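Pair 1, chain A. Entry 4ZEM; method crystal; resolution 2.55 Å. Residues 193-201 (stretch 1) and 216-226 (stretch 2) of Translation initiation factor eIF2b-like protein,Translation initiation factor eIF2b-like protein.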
# COMPACT_ATOMS: atom_id res chain seq x y z
N ASP A 193 5.55 13.65 24.81
CA ASP A 193 5.92 14.04 23.45
C ASP A 193 4.92 15.03 22.87
O ASP A 193 3.71 14.93 23.09
CB ASP A 193 6.00 12.82 22.53
CG ASP A 193 7.42 12.31 22.35
OD1 ASP A 193 8.34 12.85 22.99
OD2 ASP A 193 7.59 11.35 21.56
N TYR A 194 5.44 15.97 22.09
CA TYR A 194 4.61 16.85 21.29
C TYR A 194 4.75 16.38 19.85
O TYR A 194 5.79 16.56 19.22
CB TYR A 194 5.06 18.30 21.46
CG TYR A 194 4.25 19.06 22.47
CD1 TYR A 194 3.59 20.24 22.13
CD2 TYR A 194 4.18 18.62 23.79
CE1 TYR A 194 2.87 20.95 23.07
CE2 TYR A 194 3.43 19.31 24.73
CZ TYR A 194 2.79 20.47 24.38
OH TYR A 194 2.07 21.15 25.33
N VAL A 195 3.68 15.78 19.34
CA VAL A 195 3.72 15.13 18.03
C VAL A 195 2.91 15.91 17.02
O VAL A 195 1.70 16.07 17.15
CB VAL A 195 3.18 13.68 18.11
CG1 VAL A 195 3.14 13.04 16.74
CG2 VAL A 195 4.01 12.86 19.08
N LEU A 196 3.59 16.35 15.96
CA LEU A 196 2.93 17.12 14.92
C LEU A 196 2.48 16.15 13.83
O LEU A 196 3.29 15.49 13.20
CB LEU A 196 3.88 18.21 14.39
CG LEU A 196 3.50 19.21 13.29
CD1 LEU A 196 3.53 18.61 11.89
CD2 LEU A 196 2.16 19.88 13.56
N ALA A 197 1.17 16.06 13.65
CA ALA A 197 0.61 15.19 12.62
C ALA A 197 0.06 16.03 11.49
O ALA A 197 -0.94 16.74 11.66
CB ALA A 197 -0.49 14.30 13.19
N TYR A 198 0.67 15.93 10.32
CA TYR A 198 0.27 16.78 9.21
C TYR A 198 -0.75 16.03 8.37
O TYR A 198 -0.44 14.96 7.84
CB TYR A 198 1.48 17.20 8.37
CG TYR A 198 1.11 18.05 7.18
CD1 TYR A 198 1.09 19.43 7.28
CD2 TYR A 198 0.75 17.47 5.97
CE1 TYR A 198 0.73 20.23 6.22
CE2 TYR A 198 0.39 18.27 4.88
CZ TYR A 198 0.38 19.65 5.02
OH TYR A 198 0.04 20.46 3.96
N GLN A 199 -1.96 16.58 8.29
CA GLN A 199 -3.08 15.96 7.58
C GLN A 199 -3.18 14.45 7.77
O GLN A 199 -3.06 13.71 6.80
CB GLN A 199 -3.01 16.27 6.09
CG GLN A 199 -3.05 17.75 5.75
CD GLN A 199 -3.66 17.99 4.38
OE1 GLN A 199 -4.24 17.08 3.78
NE2 GLN A 199 -3.55 19.22 3.89
N PRO A 200 -3.39 14.00 9.01
CA PRO A 200 -3.37 12.56 9.30
C PRO A 200 -4.39 11.74 8.50
O PRO A 200 -5.57 12.09 8.42
CB PRO A 200 -3.69 12.50 10.81
CG PRO A 200 -4.34 13.79 11.12
CD PRO A 200 -3.69 14.79 10.22
N SER A 201 -3.91 10.64 7.93
CA SER A 201 -4.75 9.65 7.25
C SER A 201 -5.24 8.61 8.25
O SER A 201 -4.94 8.71 9.44
CB SER A 201 -3.96 8.98 6.13
OG SER A 201 -2.75 8.43 6.64
N ARG A 216 1.09 8.93 27.40
CA ARG A 216 0.43 10.21 27.65
C ARG A 216 1.21 11.27 26.88
O ARG A 216 2.39 11.51 27.16
CB ARG A 216 0.40 10.52 29.15
CG ARG A 216 -0.40 11.75 29.53
CD ARG A 216 0.31 12.56 30.61
NE ARG A 216 1.62 13.03 30.16
CZ ARG A 216 2.75 12.87 30.83
NH1 ARG A 216 2.76 12.23 31.99
NH2 ARG A 216 3.89 13.35 30.33
N PHE A 217 0.57 11.92 25.91
CA PHE A 217 1.27 12.89 25.06
C PHE A 217 0.30 13.86 24.39
O PHE A 217 -0.90 13.86 24.67
CB PHE A 217 2.12 12.17 24.00
CG PHE A 217 1.32 11.37 23.00
CD1 PHE A 217 0.73 10.16 23.37
CD2 PHE A 217 1.22 11.78 21.68
CE1 PHE A 217 0.00 9.41 22.45
CE2 PHE A 217 0.50 11.02 20.75
CZ PHE A 217 -0.11 9.84 21.14
N THR A 218 0.86 14.74 23.57
CA THR A 218 0.08 15.77 22.88
C THR A 218 0.18 15.64 21.37
O THR A 218 1.28 15.48 20.82
CB THR A 218 0.54 17.18 23.33
OG1 THR A 218 0.38 17.31 24.75
CG2 THR A 218 -0.26 18.27 22.64
N VAL A 219 -0.95 15.75 20.69
CA VAL A 219 -0.96 15.70 19.23
C VAL A 219 -1.35 17.06 18.65
O VAL A 219 -2.37 17.64 19.01
CB VAL A 219 -1.94 14.62 18.73
CG1 VAL A 219 -2.07 14.66 17.21
CG2 VAL A 219 -1.46 13.26 19.17
N ILE A 220 -0.52 17.55 17.74
CA ILE A 220 -0.78 18.81 17.06
C ILE A 220 -1.22 18.51 15.63
O ILE A 220 -0.51 17.84 14.87
CB ILE A 220 0.45 19.73 17.05
CG1 ILE A 220 0.92 20.03 18.48
CG2 ILE A 220 0.14 21.02 16.30
CD1 ILE A 220 1.97 19.07 19.00
N LEU A 221 -2.42 18.95 15.28
CA LEU A 221 -2.96 18.71 13.95
C LEU A 221 -2.81 19.96 13.10
O LEU A 221 -3.36 21.02 13.42
CB LEU A 221 -4.42 18.28 14.04
CG LEU A 221 -4.68 17.00 14.84
CD1 LEU A 221 -6.15 16.85 15.11
CD2 LEU A 221 -4.18 15.79 14.08
N ALA A 222 -2.02 19.85 12.03
CA ALA A 222 -1.77 20.98 11.15
C ALA A 222 -2.11 20.65 9.71
O ALA A 222 -1.80 19.56 9.23
CB ALA A 222 -0.33 21.43 11.27
N SER A 223 -2.75 21.58 9.02
CA SER A 223 -2.96 21.44 7.59
C SER A 223 -2.73 22.79 6.94
O SER A 223 -3.22 23.81 7.43
CB SER A 223 -4.37 20.93 7.29
OG SER A 223 -4.62 20.96 5.90
N LEU A 224 -1.99 22.82 5.84
CA LEU A 224 -1.78 24.09 5.16
C LEU A 224 -2.99 24.42 4.29
O LEU A 224 -3.28 25.59 4.03
CB LEU A 224 -0.49 24.06 4.33
CG LEU A 224 0.78 23.91 5.17
CD1 LEU A 224 2.03 23.85 4.31
CD2 LEU A 224 0.89 25.04 6.20
N ASN A 225 -3.68 23.38 3.85
CA ASN A 225 -4.96 23.49 3.14
C ASN A 225 -6.15 23.71 4.08
O ASN A 225 -6.63 22.76 4.71
CB ASN A 225 -5.19 22.23 2.31
CG ASN A 225 -3.97 21.82 1.50
OD1 ASN A 225 -3.01 22.59 1.38
ND2 ASN A 225 -3.98 20.60 0.97
N PRO A 226 -6.65 24.96 4.18
CA PRO A 226 -7.80 25.19 5.07
C PRO A 226 -9.13 25.18 4.32
O PRO A 226 -9.32 24.32 3.46
CB PRO A 226 -7.50 26.57 5.65
CG PRO A 226 -6.59 27.25 4.61
CD PRO A 226 -6.22 26.22 3.56
O HOH W 1 0.06 19.31 26.65

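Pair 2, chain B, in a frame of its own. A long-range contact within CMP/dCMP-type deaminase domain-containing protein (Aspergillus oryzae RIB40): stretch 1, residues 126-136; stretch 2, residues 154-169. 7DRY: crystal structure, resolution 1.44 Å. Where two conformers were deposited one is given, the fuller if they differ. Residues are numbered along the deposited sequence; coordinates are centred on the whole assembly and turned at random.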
# COMPACT_ATOMS: atom_id res chain seq x y z
N GLY B 126 -0.18 -1.42 15.40
CA GLY B 126 -0.54 -1.06 14.04
C GLY B 126 0.68 -1.01 13.11
O GLY B 126 1.78 -1.45 13.43
N ILE B 127 0.44 -0.47 11.92
CA ILE B 127 1.47 -0.38 10.90
C ILE B 127 2.40 0.78 11.23
O ILE B 127 1.95 1.91 11.45
CB ILE B 127 0.84 -0.21 9.51
CG1 ILE B 127 -0.00 -1.44 9.19
CG2 ILE B 127 1.90 0.00 8.44
CD1 ILE B 127 -0.90 -1.29 7.97
N GLN B 128 3.71 0.50 11.30
CA GLN B 128 4.68 1.49 11.72
C GLN B 128 5.40 2.19 10.57
O GLN B 128 5.91 3.30 10.78
CB GLN B 128 5.72 0.87 12.67
CG GLN B 128 5.19 0.73 14.09
CD GLN B 128 6.14 0.01 15.02
OE1 GLN B 128 5.81 -1.04 15.56
NE2 GLN B 128 7.33 0.59 15.24
N LYS B 129 5.45 1.59 9.38
CA LYS B 129 6.21 2.19 8.29
C LYS B 129 5.63 1.73 6.96
O LYS B 129 5.19 0.58 6.83
CB LYS B 129 7.70 1.82 8.38
CG LYS B 129 8.57 2.52 7.36
CD LYS B 129 10.06 2.41 7.69
CE LYS B 129 10.85 3.33 6.79
NZ LYS B 129 12.28 3.40 7.21
N ILE B 130 5.63 2.64 5.98
CA ILE B 130 5.23 2.38 4.60
C ILE B 130 6.43 2.61 3.69
O ILE B 130 7.10 3.65 3.80
CB ILE B 130 4.08 3.31 4.16
CG1 ILE B 130 2.97 3.38 5.21
CG2 ILE B 130 3.53 2.86 2.81
CD1 ILE B 130 2.24 2.07 5.44
N TYR B 131 6.70 1.67 2.80
CA TYR B 131 7.65 1.85 1.72
C TYR B 131 6.88 1.85 0.41
O TYR B 131 6.01 1.00 0.21
CB TYR B 131 8.64 0.69 1.66
CG TYR B 131 9.65 0.63 2.78
CD1 TYR B 131 9.37 -0.07 3.94
CD2 TYR B 131 10.87 1.26 2.67
CE1 TYR B 131 10.30 -0.14 4.98
CE2 TYR B 131 11.81 1.19 3.71
CZ TYR B 131 11.51 0.49 4.85
OH TYR B 131 12.41 0.42 5.90
N PHE B 132 7.20 2.79 -0.49
CA PHE B 132 6.55 2.81 -1.80
C PHE B 132 7.54 3.25 -2.87
O PHE B 132 8.62 3.77 -2.56
CB PHE B 132 5.26 3.66 -1.79
CG PHE B 132 5.45 5.04 -1.26
CD1 PHE B 132 5.81 6.07 -2.10
CD2 PHE B 132 5.24 5.33 0.09
CE1 PHE B 132 5.98 7.36 -1.63
CE2 PHE B 132 5.40 6.62 0.56
CZ PHE B 132 5.77 7.63 -0.30
N GLY B 133 7.16 3.06 -4.14
CA GLY B 133 8.09 3.24 -5.24
C GLY B 133 7.90 4.49 -6.08
O GLY B 133 8.79 4.87 -6.84
N VAL B 134 6.74 5.14 -5.95
CA VAL B 134 6.44 6.38 -6.67
C VAL B 134 5.67 7.29 -5.73
O VAL B 134 4.69 6.87 -5.10
CB VAL B 134 5.61 6.12 -7.94
CG1 VAL B 134 5.20 7.44 -8.59
CG2 VAL B 134 6.38 5.27 -8.94
N LYS B 135 6.10 8.55 -5.63
CA LYS B 135 5.46 9.53 -4.75
C LYS B 135 4.25 10.17 -5.44
O LYS B 135 4.13 11.38 -5.57
CB LYS B 135 6.46 10.56 -4.25
CG LYS B 135 6.07 11.14 -2.89
CD LYS B 135 7.08 12.16 -2.38
CE LYS B 135 6.61 12.73 -1.05
NZ LYS B 135 7.50 13.82 -0.56
N GLU B 136 3.35 9.31 -5.89
CA GLU B 136 2.06 9.69 -6.45
C GLU B 136 1.08 8.62 -6.00
O GLU B 136 1.43 7.43 -5.96
CB GLU B 136 2.07 9.75 -7.98
CG GLU B 136 3.00 10.81 -8.57
CD GLU B 136 2.61 12.22 -8.18
OE1 GLU B 136 1.42 12.47 -7.92
OE2 GLU B 136 3.51 13.08 -8.13
N GLY B 154 2.48 9.92 13.00
CA GLY B 154 3.60 9.17 13.52
C GLY B 154 3.90 7.87 12.81
O GLY B 154 4.48 6.97 13.41
N ILE B 155 3.51 7.75 11.54
CA ILE B 155 3.83 6.58 10.72
C ILE B 155 4.97 6.97 9.80
O ILE B 155 4.85 7.92 9.02
CB ILE B 155 2.61 6.13 9.90
CG1 ILE B 155 1.35 6.04 10.76
CG2 ILE B 155 2.92 4.82 9.16
CD1 ILE B 155 1.41 4.99 11.82
N ASP B 156 6.06 6.22 9.85
CA ASP B 156 7.20 6.49 8.98
C ASP B 156 6.86 6.11 7.55
O ASP B 156 6.03 5.24 7.29
CB ASP B 156 8.41 5.66 9.40
CG ASP B 156 9.00 6.09 10.74
OD1 ASP B 156 8.63 7.17 11.25
OD2 ASP B 156 9.83 5.33 11.27
N TRP B 157 7.53 6.77 6.60
CA TRP B 157 7.43 6.34 5.22
C TRP B 157 8.75 6.61 4.51
O TRP B 157 9.54 7.46 4.93
CB TRP B 157 6.24 6.98 4.48
CG TRP B 157 6.23 8.47 4.55
CD1 TRP B 157 5.59 9.23 5.48
CD2 TRP B 157 6.89 9.37 3.66
NE1 TRP B 157 5.80 10.56 5.22
CE2 TRP B 157 6.59 10.68 4.11
CE3 TRP B 157 7.68 9.21 2.52
CZ2 TRP B 157 7.08 11.82 3.46
CZ3 TRP B 157 8.17 10.35 1.88
CH2 TRP B 157 7.86 11.64 2.36
N GLN B 158 8.97 5.88 3.41
CA GLN B 158 10.22 5.96 2.68
C GLN B 158 9.94 5.64 1.22
O GLN B 158 9.29 4.64 0.91
CB GLN B 158 11.22 4.95 3.24
CG GLN B 158 12.57 4.97 2.58
CD GLN B 158 13.61 4.25 3.42
OE1 GLN B 158 13.60 4.33 4.65
NE2 GLN B 158 14.50 3.53 2.75
N VAL B 159 10.44 6.50 0.32
CA VAL B 159 10.39 6.22 -1.10
C VAL B 159 11.59 5.36 -1.48
O VAL B 159 12.72 5.66 -1.09
CB VAL B 159 10.36 7.52 -1.92
CG1 VAL B 159 10.14 7.20 -3.38
CG2 VAL B 159 9.27 8.44 -1.40
N VAL B 160 11.34 4.31 -2.25
CA VAL B 160 12.39 3.42 -2.75
C VAL B 160 12.48 3.67 -4.24
O VAL B 160 11.55 3.36 -4.99
CB VAL B 160 12.05 1.95 -2.46
CG1 VAL B 160 13.17 1.04 -2.98
CG2 VAL B 160 11.81 1.74 -0.97
N ASN B 161 13.60 4.24 -4.68
CA ASN B 161 13.76 4.65 -6.06
C ASN B 161 14.18 3.47 -6.94
O ASN B 161 14.64 2.44 -6.45
CB ASN B 161 14.84 5.74 -6.17
CG ASN B 161 14.48 6.99 -5.38
OD1 ASN B 161 13.33 7.43 -5.37
ND2 ASN B 161 15.47 7.57 -4.71
N GLY B 162 13.99 3.64 -8.25
CA GLY B 162 14.51 2.72 -9.24
C GLY B 162 13.47 1.93 -10.01
O GLY B 162 13.82 1.29 -11.01
N LEU B 163 12.20 1.93 -9.58
CA LEU B 163 11.15 1.18 -10.26
C LEU B 163 10.02 2.07 -10.75
O LEU B 163 8.94 1.56 -11.08
CB LEU B 163 10.60 0.08 -9.35
CG LEU B 163 11.60 -1.00 -8.93
CD1 LEU B 163 11.14 -1.69 -7.65
CD2 LEU B 163 11.79 -1.99 -10.06
N GLU B 164 10.25 3.38 -10.86
CA GLU B 164 9.14 4.32 -11.06
C GLU B 164 8.41 4.05 -12.37
O GLU B 164 7.17 3.99 -12.40
CB GLU B 164 9.64 5.76 -11.02
CG GLU B 164 10.29 6.19 -9.71
CD GLU B 164 11.75 5.83 -9.62
OE1 GLU B 164 12.29 5.23 -10.57
OE2 GLU B 164 12.38 6.16 -8.60
N ARG B 165 9.14 3.91 -13.47
CA ARG B 165 8.48 3.77 -14.76
C ARG B 165 7.64 2.51 -14.81
O ARG B 165 6.48 2.55 -15.24
CB ARG B 165 9.49 3.82 -15.91
CG ARG B 165 8.79 3.64 -17.24
CD ARG B 165 9.63 3.98 -18.44
NE ARG B 165 8.84 3.72 -19.64
CZ ARG B 165 9.34 3.60 -20.86
NH1 ARG B 165 10.64 3.74 -21.07
NH2 ARG B 165 8.52 3.34 -21.87
N GLU B 166 8.20 1.38 -14.36
CA GLU B 166 7.46 0.12 -14.40
C GLU B 166 6.23 0.16 -13.50
O GLU B 166 5.17 -0.37 -13.86
CB GLU B 166 8.36 -1.04 -13.99
CG GLU B 166 9.41 -1.36 -15.03
CD GLU B 166 10.48 -2.29 -14.49
OE1 GLU B 166 10.28 -3.52 -14.54
OE2 GLU B 166 11.50 -1.77 -13.99
N ILE B 167 6.36 0.77 -12.32
CA ILE B 167 5.21 0.90 -11.42
C ILE B 167 4.09 1.67 -12.09
O ILE B 167 2.92 1.27 -12.03
CB ILE B 167 5.65 1.54 -10.10
CG1 ILE B 167 6.43 0.52 -9.27
CG2 ILE B 167 4.44 2.08 -9.32
CD1 ILE B 167 7.14 1.14 -8.07
N LEU B 168 4.42 2.76 -12.78
CA LEU B 168 3.40 3.58 -13.43
C LEU B 168 2.82 2.88 -14.65
O LEU B 168 1.60 2.92 -14.86
CB LEU B 168 3.99 4.94 -13.82
CG LEU B 168 4.33 5.83 -12.63
CD1 LEU B 168 5.21 6.98 -13.05
CD2 LEU B 168 3.04 6.35 -11.99
N GLU B 169 3.67 2.24 -15.46
CA GLU B 169 3.17 1.54 -16.65
C GLU B 169 2.15 0.48 -16.27
O GLU B 169 1.12 0.33 -16.94
CB GLU B 169 4.32 0.88 -17.42
CG GLU B 169 5.38 1.84 -17.99
CD GLU B 169 4.97 2.55 -19.25
OE1 GLU B 169 3.81 2.41 -19.69
OE2 GLU B 169 5.83 3.25 -19.82
O HOH W 2 6.03 4.41 13.28
O HOH W 3 12.21 4.65 9.76
O HOH W 4 11.66 6.71 7.05
O HOH W 5 10.73 3.08 -7.44

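Pairs 1 and 2 are each built from two neighbouring parallel strands, and 14 central residues superpose to 0.9 Å. The backbone sets the rule: the first strand's alternate residues bond to both flanks of their partner. In pair 1, Val195(A) N donates to Thr218(A) O (2.8 Å) and Ile220(A) N to Val195(A) O (2.7 Å). In pair 2, Ile130(B), which matches Val195(A), repeats this: its N donates to Asp156(B) O (2.9 Å), and Gln158(B) N donates to its O (2.9 Å). Side chains then alternate between two faces in matching register.

The face carrying Val195(A) and Ala197(A) corresponds to that of Ile130(B) and Phe132(B). After superposition the CA atoms of Val195(A) and Ile130(B) lie 0.1 Å apart and their side-chain centres 0.6 Å apart; both residues are buried. Next to them, Phe217(A) becomes Ile155(B): Val195(A) CG2 meets Phe217(A) CD2 at 4.0 Å, and Ile130(B) CG1 meets Ile155(B) CG2 at 4.2 Å. The following position differs more in size. Ala197(A) is small, and its CB lies 4.3 Å from Val219(A) CG1 and 4.1 Å from Leu221(A) CD2. Phe132(B) reaches much further, its CE1 3.5 Å from Val159(B) CG2 and its CZ 3.8 Å from Trp157(B) CE3; the Phe132(B) and Trp157(B) rings are near parallel but slid apart. Where pair 1 joins alanine to two aliphatic residues, pair 2 brings together two aromatics and a valine.

On the other face both pairs mix packing with polar links, but with different residues. Tyr194(A) lays its ring over Thr218(A), whose CB sits 4.0 Å from the ring centroid, and a water joins Tyr194(A) OH to Thr218(A) OG1. Its match, Lys129(B), packs CG 3.7 Å from Asp156(B) CB, while its NZ reaches Asp156(B) OD2 through a water and hydrogen-bonds to Gln158(B) OE1 at 3.0 Å. One step along, Leu196(A) CD2 packs on Ile220(A) CG2 (3.6 Å) and Ala222(A) CB (3.7 Å). Tyr131(B) serves the same two positions, with CE2 3.6 Å from Gln158(B) CD and CD2 3.8 Å from Val160(B) CG2.

At the next position on this face, Tyr198(A) extends to Leu224(A), CE1 to CG 3.8 Å. Its counterpart Gly133(B) has no side chain, and its CA lies 3.6 Å from Ile167(B) CD1; a CB there would come within 2.3 Å of that atom, a clash. The designer's lesson is that the register and the bonds of the central ladder are kept, though pair 1's last bond, from Gln199(A) N to Ala222(A) O, has no equivalent in pair 2, while the size and polarity of the side chains vary from position to position.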